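Side-chain contacts in intracellular protein transport protein USO1 (Saccharomyces cerevisiae S288c, PDB 6LSU), which is a membrane-tethering protein required for the transport of proteins from the endoplasmic reticulum to the Golgi complex: residues L344-N349 and V405-N410; T423-S428 and S685-E690. All coordinates share one frame; numbering follows the deposited sequence.

Contacts 1 and 2 lie in series along the chain, in the globular head of the tether, and their centres are about 15 Å apart. Helices 404-414 and 421-435, consecutive in the chain, join them: the first supplies residues 405-410 to contact 1, the second residues 423-428 to contact 2. The two contacts touch where Leu408 CD2 packs on Cys427 SG at 3.8 Å. Contact 1 ties armadillo repeat 6 to repeat 7, whereas contact 2 brings a loop 257 residues farther along the chain against repeat 7. Both are apolar, with no hydrogen bond between the paired segments.

Contact 1. Residues L344-N349 and V405-N410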
loop_
_atom_site.group_PDB
_atom_site.type_symbol
_atom_site.label_atom_id
_atom_site.label_comp_id
_atom_site.label_asym_id
_atom_site.label_seq_id
_atom_site.Cartn_x
_atom_site.Cartn_y
_atom_site.Cartn_z
ATOM N N LEU A 344 -5.629 4.785 14.961
ATOM C CA LEU A 344 -5.718 3.439 14.346
ATOM C C LEU A 344 -4.319 2.787 14.356
ATOM O O LEU A 344 -4.246 1.553 14.525
ATOM C CB LEU A 344 -6.278 3.551 12.925
ATOM C CG LEU A 344 -7.763 3.922 12.822
ATOM C CD1 LEU A 344 -8.149 4.115 11.377
ATOM C CD2 LEU A 344 -8.677 2.874 13.427
ATOM N N ALA A 345 -3.259 3.584 14.149
ATOM C CA ALA A 345 -1.875 3.059 14.127
ATOM C C ALA A 345 -1.534 2.504 15.536
ATOM O O ALA A 345 -0.978 1.447 15.576
ATOM C CB ALA A 345 -0.897 4.124 13.629
ATOM N N PHE A 346 -1.953 3.138 16.632
ATOM C CA PHE A 346 -1.396 2.952 18.010
ATOM C C PHE A 346 -2.363 2.220 18.940
ATOM O O PHE A 346 -1.954 1.669 19.933
ATOM C CB PHE A 346 -0.944 4.268 18.645
ATOM C CG PHE A 346 0.111 4.969 17.819
ATOM C CD1 PHE A 346 1.245 4.293 17.405
ATOM C CD2 PHE A 346 -0.020 6.299 17.461
ATOM C CE1 PHE A 346 2.212 4.914 16.627
ATOM C CE2 PHE A 346 0.954 6.916 16.677
ATOM C CZ PHE A 346 2.046 6.207 16.224
ATOM N N PHE A 347 -3.634 2.188 18.641
ATOM C CA PHE A 347 -4.644 1.633 19.562
ATOM C C PHE A 347 -4.350 0.149 19.681
ATOM O O PHE A 347 -3.853 -0.487 18.677
ATOM C CB PHE A 347 -6.023 1.895 18.974
ATOM C CG PHE A 347 -7.231 1.558 19.817
ATOM C CD1 PHE A 347 -7.515 2.260 20.983
ATOM C CD2 PHE A 347 -8.171 0.635 19.362
ATOM C CE1 PHE A 347 -8.661 1.968 21.722
ATOM C CE2 PHE A 347 -9.307 0.340 20.103
ATOM C CZ PHE A 347 -9.561 1.014 21.275
ATOM N N HIS A 348 -4.756 -0.425 20.805
ATOM C CA HIS A 348 -4.400 -1.827 21.102
ATOM C C HIS A 348 -5.220 -2.775 20.205
ATOM O O HIS A 348 -4.646 -3.772 19.734
ATOM C CB HIS A 348 -4.503 -2.085 22.614
ATOM C CG HIS A 348 -5.883 -1.998 23.142
ATOM N ND1 HIS A 348 -6.441 -0.790 23.556
ATOM C CD2 HIS A 348 -6.842 -2.952 23.253
ATOM C CE1 HIS A 348 -7.687 -1.002 23.950
ATOM N NE2 HIS A 348 -7.951 -2.333 23.790
ATOM N N ASN A 349 -6.519 -2.523 20.039
ATOM C CA ASN A 349 -7.437 -3.485 19.359
ATOM C C ASN A 349 -7.496 -3.113 17.873
ATOM O O ASN A 349 -8.513 -2.590 17.453
ATOM C CB ASN A 349 -8.804 -3.509 20.038
ATOM C CG ASN A 349 -9.793 -4.411 19.343
ATOM O OD1 ASN A 349 -9.489 -5.579 19.111
ATOM N ND2 ASN A 349 -10.972 -3.868 19.028
ATOM N N VAL A 405 6.103 10.805 18.362
ATOM C CA VAL A 405 7.447 10.525 17.775
ATOM C C VAL A 405 8.174 9.487 18.649
ATOM O O VAL A 405 8.789 8.582 18.096
ATOM C CB VAL A 405 8.253 11.805 17.575
ATOM C CG1 VAL A 405 9.670 11.503 17.144
ATOM C CG2 VAL A 405 7.558 12.682 16.567
ATOM N N SER A 406 8.133 9.645 19.972
ATOM C CA SER A 406 8.650 8.649 20.951
ATOM C C SER A 406 8.075 7.243 20.672
ATOM O O SER A 406 8.895 6.303 20.509
ATOM C CB SER A 406 8.358 9.125 22.373
ATOM O OG SER A 406 9.155 10.272 22.639
ATOM N N ILE A 407 6.754 7.074 20.550
ATOM C CA ILE A 407 6.143 5.733 20.258
ATOM C C ILE A 407 6.713 5.167 18.954
ATOM O O ILE A 407 6.924 4.024 18.860
ATOM C CB ILE A 407 4.617 5.776 20.200
ATOM C CG1 ILE A 407 4.030 6.404 21.459
ATOM C CG2 ILE A 407 4.042 4.365 19.991
ATOM C CD1 ILE A 407 2.568 6.316 21.485
ATOM N N LEU A 408 6.896 5.976 17.933
ATOM C CA LEU A 408 7.410 5.479 16.650
ATOM C C LEU A 408 8.792 4.856 16.889
ATOM O O LEU A 408 9.022 3.752 16.473
ATOM C CB LEU A 408 7.463 6.623 15.634
ATOM C CG LEU A 408 6.098 7.070 15.133
ATOM C CD1 LEU A 408 6.259 8.206 14.145
ATOM C CD2 LEU A 408 5.329 5.951 14.441
ATOM N N ILE A 409 9.657 5.594 17.553
ATOM C CA ILE A 409 11.072 5.202 17.781
ATOM C C ILE A 409 11.078 3.960 18.645
ATOM O O ILE A 409 11.798 3.029 18.351
ATOM C CB ILE A 409 11.843 6.362 18.408
ATOM C CG1 ILE A 409 11.972 7.492 17.374
ATOM C CG2 ILE A 409 13.197 5.851 18.869
ATOM C CD1 ILE A 409 12.596 8.772 17.905
ATOM N N ASN A 410 10.181 3.927 19.613
ATOM C CA ASN A 410 10.104 2.778 20.509
ATOM C C ASN A 410 9.657 1.563 19.699
ATOM O O ASN A 410 10.233 0.482 19.873
ATOM C CB ASN A 410 9.165 3.129 21.649
ATOM C CG ASN A 410 8.984 1.916 22.504
ATOM O OD1 ASN A 410 8.089 1.121 22.245
ATOM N ND2 ASN A 410 9.930 1.757 23.401
#
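The junction between the sixth and seventh armadillo repeats of the globular head is closed here by Phe346, at the end of helix 337-346, packing against Ile407 and Leu408 of helix 404-414. The evidence for a purely apolar contact is direct: no hydrogen bond joins the segments, all three touching residues are buried, and the surface they hide totals 140 Å², about half of it from Phe346. The backbones stay well apart, the CA atoms of Phe346 and Ile407 being 8.3 Å from each other, which leaves the gap to be bridged by side chains.

Phe346 spans it with CG anti to its carbonyl carbon (chi1 -59°), its ring reaching toward the facing helix. CD1 meets Ile407 CG2 at 3.8 Å, the side chains slanting across each other, the methyl oblique to the ring. This methyl stands anti to the backbone N of Ile407, while the longer CG1 branch takes no part in the ring contact. Leu408 arrives differently, its chain at about a right angle to that of Phe346, and presents CD2 to the ring edge, near the ring plane and 3.7 Å from Phe346 CZ. One ring face is backed from within its own helix by Ala345 CB, 4.2 Å above the ring centre. Trp411 adds an edge-to-face ring contact, and Tyr383 of strand 380-384 touches both Phe346 and Ile407. Beyond the contact, Leu408 also packs on Leu359 of helix 354-366 and on Leu430 and Leu431 of helix 421-435.

Were Phe346 replaced by an alanine, Ile407 CG2 and Leu408 CD2 would probably lose their shared apolar partner, leaving a gap between the helices and Trp411 without its ring mate. That sharing centres on CE1 of Phe346, which lies 3.9 Å from Ile407 CG2 and equally far from Leu408 CD2.

Contact 2. Residues T423-S428 and S685-E690; sequences TRVACS and SILTPE
Val425 and Leu687 meet with their side chains set at a slant to one another, a helix residue pressed against a loop without regular secondary structure. Helix 421-435 contributes residues 423-428 to armadillo repeat 7 of the globular head, and residues 685-690 come from the loop between helices 660-673 and 703-711, so this is plain packing of a distant loop on the repeat. One methyl of the valine does the touching: CG2 lies 3.9 Å from Leu687 CG and equally close to Leu687 CD2, settling on the branch point and one arm of the leucine. Their CA atoms, 6.9 Å apart, are the nearest backbone pair across the contact. The CB bond of Val425 points toward the loop. That of Leu687 does not, yet with CG anti to the carbonyl carbon (chi1 -78°) the branched end lies closer to the helix than that bond suggests.

Ile686 flanks the pair more loosely, its CG2 standing 4.7 Å from Val425 CG2. The CB of Thr688 points away from the helix, but its OG1 is hydrogen-bonded to Asp422 OD2, a polar tie beside the apolar pair.

Pro689 packs on Phe421 and Asp422 at the start of helix 421-435, while Leu687 also touches Arg429 farther along it. Elsewhere around this helix, Val425 meets Phe519 of helix 514-528, Ala426 rests on Leu359 and Leu360 of helix 354-366, and Cys427 packs against helix 404-414.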
loop_
_atom_site.group_PDB
_atom_site.type_symbol
_atom_site.label_atom_id
_atom_site.label_comp_id
_atom_site.label_asym_id
_atom_site.label_seq_id
_atom_site.Cartn_x
_atom_site.Cartn_y
_atom_site.Cartn_z
ATOM N N THR A 423 4.890 -3.256 10.469
ATOM C CA THR A 423 4.624 -2.114 11.380
ATOM C C THR A 423 5.939 -1.384 11.625
ATOM O O THR A 423 6.036 -0.179 11.376
ATOM C CB THR A 423 3.941 -2.564 12.675
ATOM O OG1 THR A 423 2.584 -2.928 12.451
ATOM C CG2 THR A 423 3.912 -1.516 13.765
ATOM N N ARG A 424 6.969 -2.088 12.063
ATOM C CA ARG A 424 8.316 -1.502 12.317
ATOM C C ARG A 424 8.835 -0.767 11.087
ATOM O O ARG A 424 9.461 0.296 11.220
ATOM C CB ARG A 424 9.279 -2.598 12.770
ATOM C CG ARG A 424 8.900 -3.158 14.137
ATOM C CD ARG A 424 9.789 -4.278 14.579
ATOM N NE ARG A 424 11.051 -3.698 14.983
ATOM C CZ ARG A 424 12.207 -4.351 15.109
ATOM N NH1 ARG A 424 12.276 -5.650 14.871
ATOM N NH2 ARG A 424 13.276 -3.701 15.519
ATOM N N VAL A 425 8.628 -1.239 9.884
ATOM C CA VAL A 425 9.229 -0.455 8.753
ATOM C C VAL A 425 8.298 0.716 8.416
ATOM O O VAL A 425 8.803 1.790 8.189
ATOM C CB VAL A 425 9.635 -1.311 7.547
ATOM C CG1 VAL A 425 9.398 -2.775 7.796
ATOM C CG2 VAL A 425 9.077 -0.841 6.244
ATOM N N ALA A 426 6.995 0.564 8.577
ATOM C CA ALA A 426 6.017 1.659 8.459
ATOM C C ALA A 426 6.399 2.782 9.449
ATOM O O ALA A 426 6.372 4.011 9.032
ATOM C CB ALA A 426 4.632 1.096 8.708
ATOM N N CYS A 427 6.720 2.405 10.708
ATOM C CA CYS A 427 7.193 3.395 11.722
ATOM C C CYS A 427 8.400 4.171 11.151
ATOM O O CYS A 427 8.455 5.399 11.215
ATOM C CB CYS A 427 7.548 2.698 13.023
ATOM S SG CYS A 427 6.063 2.282 13.987
ATOM N N SER A 428 9.329 3.459 10.555
ATOM C CA SER A 428 10.559 4.041 9.980
ATOM C C SER A 428 10.172 5.008 8.848
ATOM O O SER A 428 10.681 6.068 8.798
ATOM C CB SER A 428 11.482 2.945 9.494
ATOM O OG SER A 428 12.461 3.425 8.594
ATOM N N SER A 685 10.317 -1.334 -1.521
ATOM C CA SER A 685 9.826 -2.740 -1.524
ATOM C C SER A 685 10.591 -3.571 -0.482
ATOM O O SER A 685 11.016 -4.709 -0.805
ATOM C CB SER A 685 9.900 -3.343 -2.903
ATOM O OG SER A 685 9.654 -2.364 -3.907
ATOM N N ILE A 686 10.752 -3.010 0.724
ATOM C CA ILE A 686 11.324 -3.676 1.940
ATOM C C ILE A 686 10.151 -4.064 2.867
ATOM O O ILE A 686 10.368 -4.743 3.897
ATOM C CB ILE A 686 12.384 -2.767 2.612
ATOM C CG1 ILE A 686 12.747 -3.242 4.022
ATOM C CG2 ILE A 686 11.946 -1.302 2.589
ATOM C CD1 ILE A 686 13.432 -2.206 4.882
ATOM N N LEU A 687 8.926 -3.668 2.511
ATOM C CA LEU A 687 7.690 -4.154 3.171
ATOM C C LEU A 687 7.413 -5.570 2.683
ATOM O O LEU A 687 7.738 -5.850 1.496
ATOM C CB LEU A 687 6.533 -3.229 2.797
ATOM C CG LEU A 687 6.488 -1.903 3.545
ATOM C CD1 LEU A 687 6.010 -0.801 2.620
ATOM C CD2 LEU A 687 5.622 -2.006 4.796
ATOM N N THR A 688 6.842 -6.411 3.551
ATOM C CA THR A 688 6.417 -7.806 3.237
ATOM C C THR A 688 7.533 -8.464 2.429
ATOM O O THR A 688 7.358 -8.808 1.262
ATOM C CB THR A 688 5.036 -7.808 2.555
ATOM O OG1 THR A 688 4.189 -6.892 3.254
ATOM C CG2 THR A 688 4.361 -9.162 2.549
ATOM N N PRO A 689 8.728 -8.607 3.034
ATOM C CA PRO A 689 9.885 -9.235 2.381
ATOM C C PRO A 689 9.929 -10.758 2.589
ATOM O O PRO A 689 9.182 -11.237 3.459
ATOM C CB PRO A 689 11.023 -8.603 3.184
ATOM C CG PRO A 689 10.461 -8.623 4.596
ATOM C CD PRO A 689 9.021 -8.196 4.419
ATOM N N GLU A 690 10.846 -11.464 1.911
ATOM C CA GLU A 690 11.006 -12.929 2.100
ATOM C C GLU A 690 11.605 -13.223 3.484
ATOM O O GLU A 690 12.259 -12.341 4.058
ATOM C CB GLU A 690 11.844 -13.542 0.982
ATOM C CG GLU A 690 11.456 -14.995 0.728
ATOM C CD GLU A 690 12.286 -15.755 -0.293
ATOM O OE1 GLU A 690 11.863 -16.877 -0.672
ATOM O OE2 GLU A 690 13.354 -15.233 -0.699
#